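Local structure of attachment protein G3P (Enterobacteria phage Ike, 4EO0) at residues V35-Q38 / A39-T42; V55-Q58 / I59-T62. The protein probably binds the host's N-pilus through this domain at the tip of the filamentous phage, an early step of infection. All blocks are in the same frame, centred on the assembly; numbering follows the deposited sequence.

Contact 1: residues V35-Q38 / A39-T42; sequences VITQ and ADLT
Thr37 and Asp40 meet because their first torsions place OG1 of Thr37 within bonding distance of Asp40 N, and the carboxylate of Asp40 within bonding distance of Thr37 N: OG1 of Thr37 sits between its own N and carbonyl carbon (chi1 72°), while CG of Asp40 lies beside its own N and anti to its carbonyl carbon (chi1 -66°). Two reciprocal bonds result. Asp40 N donates to Thr37 OG1 at 3.0 Å, and Thr37 N donates to Asp40 OD2, also at 3.0 Å. The second is almost straight at its hydrogen, 175°, yet the N-H comes down on the carboxylate from above, well out of its plane. This exchange is a capping box, with Thr37 as N-cap of helix 38-66 at the point where strand 30-36 gives out. It supplies partners to two backbone N-H groups at the strand-to-helix turn, and the first turn of the helix probably steadies the carboxylate's negative charge. OD2 carries a second bond: a water donates to it and to Val35 O, each at 2.7 Å, tying the end of the strand to the cap. Next to the polar box lies an apolar contact. CG2 of Ile36 touches CD1 of Leu41 at 3.7 Å, the two side chains crossing at about a right angle, and it also brushes CB of Asp40. Ile95 of strand 94-106 packs against both Ile36 and Leu41, so the pair joins the first turn of the helix to the sheet. Further round, Gln38 bends at chi2 and brings its amide across Leu41, NE2 lying 4.0 Å from CB of that leucine. The helix's regular backbone bonding is under way by Thr42, whose N donates to Gln38 O at 3.2 Å.

Contact 2: residues V55-Q58 / I59-T62; sequences VFNQ and IKLT
Lys60 lays its side chain back along helix 38-66, across Phe56 and beside Asn57, and every part of it has something to touch. CB stands over one face of the Phe56 ring, offset toward the rim, 4.3 Å from the centroid in a CH-pi contact; it also lies close to Phe56 O. At CG the chain sits between the backbone N and carbonyl carbon of its own residue (chi1 81°), a position that sets CG near the carbonyl oxygens of both Phe56 and Asn57. From there it runs extended. CD passes 3.7 Å from CE2 of the ring, the two side chains crossing at about a right angle, and CE comes to 3.8 Å from Asn57 OD1. NZ ends the run, donating to Asn57 OD1 at 3.2 Å from 45° above the carbonyl plane. That oxygen has its stronger partner in Gln53 NE2, a turn further back; the lysine is the second donor.

The backbone bonds are i to i+4 up to Lys60, with Ile59 N on Val55 O and Lys60 N on Phe56 O, the latter at 2.7 Å, then shift to i+3 at Leu61, whose N donates to Gln58 O. On another flank Val55 and Ile59 lie side by side, their CG1 atoms 3.8 Å apart. Phe56 itself packs on Phe72 and Leu74 of strand 72-76, joining this part of the helix to the sheet. The lysine is thus amphipathic in use: its methylenes extend the apolar cover of the buried ring, while the ammonium group donates to a neutral amide oxygen, probably a charge-to-dipole attraction.

In the fold
Both contacts belong to one long helix, 38-66, of the pilus-binding domain. Contact 1 comes first along the chain, where strand 30-36 hands over to the helix; contact 2 follows within its later half. Their centres lie about 30 Å apart, on opposite sides of the chain's centre, and their nearest atoms are about 17 Å apart, so neither touches the other. The same antiparallel sheet receives both, through strands 12-24 and 94-106 near contact 1 and strand 72-76 near contact 2; strands 72-76 and 94-106 are paired. The helix therefore spans much of this elongated single-chain domain, joined to the sheet at well-separated levels.

Contact 1: residues V35-Q38 / A39-T42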
ATOM      1  N   VAL A  35      17.720   6.752  -3.214  1.00 31.64           N
ATOM      2  CA  VAL A  35      17.547   5.602  -2.319  0.50 29.62           C
ATOM      3  C   VAL A  35      16.116   5.337  -1.800  1.00 31.13           C
ATOM      4  O   VAL A  35      15.430   6.252  -1.347  1.00 31.99           O
ATOM      5  CB  VAL A  35      18.562   5.702  -1.136  0.50 34.03           C
ATOM      6  CG1 VAL A  35      18.648   4.399  -0.341  0.50 32.54           C
ATOM      7  CG2 VAL A  35      19.951   6.115  -1.619  0.50 35.42           C
ATOM      8  N   ILE A  36      15.719   4.048  -1.805  1.00 26.13           N
ATOM      9  CA  ILE A  36      14.482   3.540  -1.240  1.00 22.53           C
ATOM     10  C   ILE A  36      14.951   2.423  -0.279  1.00 26.12           C
ATOM     11  O   ILE A  36      15.712   1.542  -0.684  1.00 26.98           O
ATOM     12  CB  ILE A  36      13.424   3.045  -2.244  1.00 22.76           C
ATOM     13  CG1 ILE A  36      13.019   4.178  -3.202  1.00 21.58           C
ATOM     14  CG2 ILE A  36      12.194   2.540  -1.464  1.00 21.71           C
ATOM     15  CD1 ILE A  36      11.942   3.841  -4.246  1.00 23.67           C
ATOM     16  N   THR A  37      14.520   2.484   0.986  1.00 22.90           N
ATOM     17  CA  THR A  37      14.919   1.475   1.972  1.00 22.70           C
ATOM     18  C   THR A  37      13.786   0.469   2.180  1.00 24.08           C
ATOM     19  O   THR A  37      12.645   0.722   1.777  1.00 22.74           O
ATOM     20  CB  THR A  37      15.235   2.135   3.330  1.00 31.08           C
ATOM     21  OG1 THR A  37      13.990   2.556   3.906  1.00 31.22           O
ATOM     22  CG2 THR A  37      16.238   3.289   3.236  1.00 30.41           C
ATOM     23  N   GLN A  38      14.087  -0.643   2.882  1.00 21.41           N
ATOM     24  CA  GLN A  38      13.089  -1.642   3.232  1.00 18.52           C
ATOM     25  C   GLN A  38      12.030  -1.041   4.163  1.00 23.92           C
ATOM     26  O   GLN A  38      10.858  -1.334   3.991  1.00 20.99           O
ATOM     27  CB  GLN A  38      13.729  -2.885   3.855  1.00 18.70           C
ATOM     28  CG  GLN A  38      12.747  -4.013   4.155  1.00 27.07           C
ATOM     29  CD  GLN A  38      11.952  -4.473   2.945  1.00 36.58           C
ATOM     30  OE1 GLN A  38      12.472  -4.628   1.836  1.00 24.19           O
ATOM     31  NE2 GLN A  38      10.659  -4.678   3.129  1.00 27.53           N
ATOM     32  N   ALA A  39      12.432  -0.183   5.111  1.00 23.53           N
ATOM     33  CA  ALA A  39      11.515   0.509   6.027  1.00 24.50           C
ATOM     34  C   ALA A  39      10.544   1.382   5.247  1.00 27.83           C
ATOM     35  O   ALA A  39       9.369   1.455   5.609  1.00 27.22           O
ATOM     36  CB  ALA A  39      12.286   1.344   7.028  1.00 27.60           C
ATOM     37  N   ASP A  40      11.017   1.995   4.139  1.00 23.39           N
ATOM     38  CA  ASP A  40      10.132   2.749   3.249  1.00 21.82           C
ATOM     39  C   ASP A  40       9.050   1.866   2.633  1.00 23.65           C
ATOM     40  O   ASP A  40       7.937   2.355   2.449  1.00 23.88           O
ATOM     41  CB  ASP A  40      10.907   3.409   2.096  1.00 23.91           C
ATOM     42  CG  ASP A  40      11.867   4.497   2.499  1.00 27.14           C
ATOM     43  OD1 ASP A  40      11.652   5.112   3.565  1.00 28.59           O
ATOM     44  OD2 ASP A  40      12.766   4.807   1.699  1.00 27.50           O
ATOM     45  N   LEU A  41       9.362   0.589   2.317  1.00 20.49           N
ATOM     46  CA  LEU A  41       8.388  -0.336   1.700  1.00 18.17           C
ATOM     47  C   LEU A  41       7.291  -0.691   2.703  1.00 19.94           C
ATOM     48  O   LEU A  41       6.104  -0.713   2.345  1.00 16.63           O
ATOM     49  CB  LEU A  41       9.057  -1.622   1.151  1.00 17.14           C
ATOM     50  CG  LEU A  41       9.569  -1.604  -0.305  1.00 21.78           C
ATOM     51  CD1 LEU A  41      10.811  -0.781  -0.453  1.00 24.61           C
ATOM     52  CD2 LEU A  41       9.939  -3.002  -0.784  1.00 21.76           C
ATOM     53  N   THR A  42       7.695  -0.936   3.968  1.00 19.56           N
ATOM     54  CA  THR A  42       6.788  -1.264   5.057  1.00 18.81           C
ATOM     55  C   THR A  42       5.827  -0.107   5.272  1.00 20.75           C
ATOM     56  O   THR A  42       4.641  -0.348   5.402  1.00 18.76           O
ATOM     57  CB  THR A  42       7.570  -1.688   6.316  1.00 24.96           C
ATOM     58  OG1 THR A  42       8.141  -2.962   6.068  1.00 26.81           O
ATOM     59  CG2 THR A  42       6.684  -1.774   7.569  1.00 26.53           C
TER
HETATM   60  O   HOH W   1      14.946   6.395   1.278  1.00 28.68           O

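Contact 2: residues V55-Q58 / I59-T62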
ATOM      1  N   VAL A  55     -11.350   3.832   2.266  1.00 15.37           N
ATOM      2  CA  VAL A  55     -12.340   3.552   1.223  1.00 12.57           C
ATOM      3  C   VAL A  55     -13.498   2.784   1.850  1.00 17.99           C
ATOM      4  O   VAL A  55     -14.648   3.163   1.626  1.00 14.13           O
ATOM      5  CB  VAL A  55     -11.743   2.842  -0.014  1.00 15.37           C
ATOM      6  CG1 VAL A  55     -12.845   2.314  -0.947  1.00 15.39           C
ATOM      7  CG2 VAL A  55     -10.835   3.796  -0.764  1.00 14.22           C
ATOM      8  N   PHE A  56     -13.207   1.747   2.644  1.00 13.92           N
ATOM      9  CA  PHE A  56     -14.228   0.926   3.307  1.00 13.09           C
ATOM     10  C   PHE A  56     -15.158   1.794   4.164  1.00 18.54           C
ATOM     11  O   PHE A  56     -16.371   1.605   4.133  1.00 19.16           O
ATOM     12  CB  PHE A  56     -13.578  -0.223   4.139  1.00 14.12           C
ATOM     13  CG  PHE A  56     -14.595  -0.998   4.951  1.00 17.02           C
ATOM     14  CD1 PHE A  56     -15.529  -1.822   4.324  1.00 19.67           C
ATOM     15  CD2 PHE A  56     -14.693  -0.817   6.331  1.00 20.12           C
ATOM     16  CE1 PHE A  56     -16.501  -2.497   5.069  1.00 21.26           C
ATOM     17  CE2 PHE A  56     -15.646  -1.517   7.073  1.00 23.02           C
ATOM     18  CZ  PHE A  56     -16.544  -2.348   6.435  1.00 21.53           C
ATOM     19  N   ASN A  57     -14.586   2.745   4.907  1.00 16.25           N
ATOM     20  CA  ASN A  57     -15.310   3.674   5.771  1.00 15.52           C
ATOM     21  C   ASN A  57     -16.349   4.485   5.013  1.00 17.92           C
ATOM     22  O   ASN A  57     -17.412   4.796   5.562  1.00 19.80           O
ATOM     23  CB  ASN A  57     -14.309   4.563   6.521  1.00 13.22           C
ATOM     24  CG  ASN A  57     -13.647   3.845   7.653  1.00 28.83           C
ATOM     25  OD1 ASN A  57     -14.050   2.750   8.040  1.00 20.20           O
ATOM     26  ND2 ASN A  57     -12.635   4.461   8.225  1.00 28.23           N
ATOM     27  N   GLN A  58     -16.066   4.808   3.743  1.00 12.35           N
ATOM     28  CA  GLN A  58     -17.021   5.545   2.908  1.00 10.89           C
ATOM     29  C   GLN A  58     -18.028   4.615   2.280  1.00 17.03           C
ATOM     30  O   GLN A  58     -19.213   4.942   2.271  1.00 16.64           O
ATOM     31  CB  GLN A  58     -16.282   6.330   1.819  1.00 11.02           C
ATOM     32  CG  GLN A  58     -15.379   7.451   2.323  1.00 17.27           C
ATOM     33  CD  GLN A  58     -16.127   8.429   3.194  1.00 24.72           C
ATOM     34  OE1 GLN A  58     -17.218   8.876   2.859  1.00 25.21           O
ATOM     35  NE2 GLN A  58     -15.583   8.723   4.373  1.00 24.90           N
ATOM     36  N   ILE A  59     -17.567   3.463   1.738  1.00 16.17           N
ATOM     37  CA  ILE A  59     -18.422   2.471   1.091  1.00 13.52           C
ATOM     38  C   ILE A  59     -19.418   1.897   2.077  1.00 16.81           C
ATOM     39  O   ILE A  59     -20.580   1.709   1.710  1.00 16.38           O
ATOM     40  CB  ILE A  59     -17.585   1.369   0.359  1.00 16.77           C
ATOM     41  CG1 ILE A  59     -16.661   1.996  -0.733  1.00 16.52           C
ATOM     42  CG2 ILE A  59     -18.481   0.264  -0.234  1.00 17.74           C
ATOM     43  CD1 ILE A  59     -17.296   2.782  -1.845  1.00 23.87           C
ATOM     44  N   LYS A  60     -18.998   1.660   3.324  1.00 13.89           N
ATOM     45  CA  LYS A  60     -19.917   1.098   4.339  1.00 13.83           C
ATOM     46  C   LYS A  60     -21.147   1.953   4.618  1.00 17.10           C
ATOM     47  O   LYS A  60     -22.175   1.410   5.010  1.00 17.48           O
ATOM     48  CB  LYS A  60     -19.170   0.685   5.616  1.00 16.77           C
ATOM     49  CG  LYS A  60     -18.869   1.830   6.577  1.00 24.13           C
ATOM     50  CD  LYS A  60     -17.920   1.350   7.659  1.00 23.82           C
ATOM     51  CE  LYS A  60     -17.760   2.313   8.816  1.00 32.14           C
ATOM     52  NZ  LYS A  60     -16.644   1.879   9.707  1.00 39.54           N
ATOM     53  N   LEU A  61     -21.055   3.283   4.381  1.00 13.39           N
ATOM     54  CA  LEU A  61     -22.184   4.215   4.522  1.00 13.26           C
ATOM     55  C   LEU A  61     -23.307   3.813   3.551  1.00 17.19           C
ATOM     56  O   LEU A  61     -24.475   3.892   3.919  1.00 16.31           O
ATOM     57  CB  LEU A  61     -21.772   5.678   4.268  1.00 13.75           C
ATOM     58  CG  LEU A  61     -20.596   6.247   5.083  1.00 19.02           C
ATOM     59  CD1 LEU A  61     -20.324   7.708   4.680  1.00 18.89           C
ATOM     60  CD2 LEU A  61     -20.860   6.174   6.588  1.00 24.04           C
ATOM     61  N   THR A  62     -22.954   3.348   2.322  1.00 12.99           N
ATOM     62  CA  THR A  62     -23.946   2.877   1.351  1.00 11.22           C
ATOM     63  C   THR A  62     -24.369   1.444   1.651  1.00 15.82           C
ATOM     64  O   THR A  62     -25.533   1.129   1.519  1.00 15.57           O
ATOM     65  CB  THR A  62     -23.395   2.983  -0.098  1.00 14.84           C
ATOM     66  OG1 THR A  62     -23.134   4.345  -0.394  1.00 11.11           O
ATOM     67  CG2 THR A  62     -24.357   2.439  -1.146  1.00 18.00           C
TER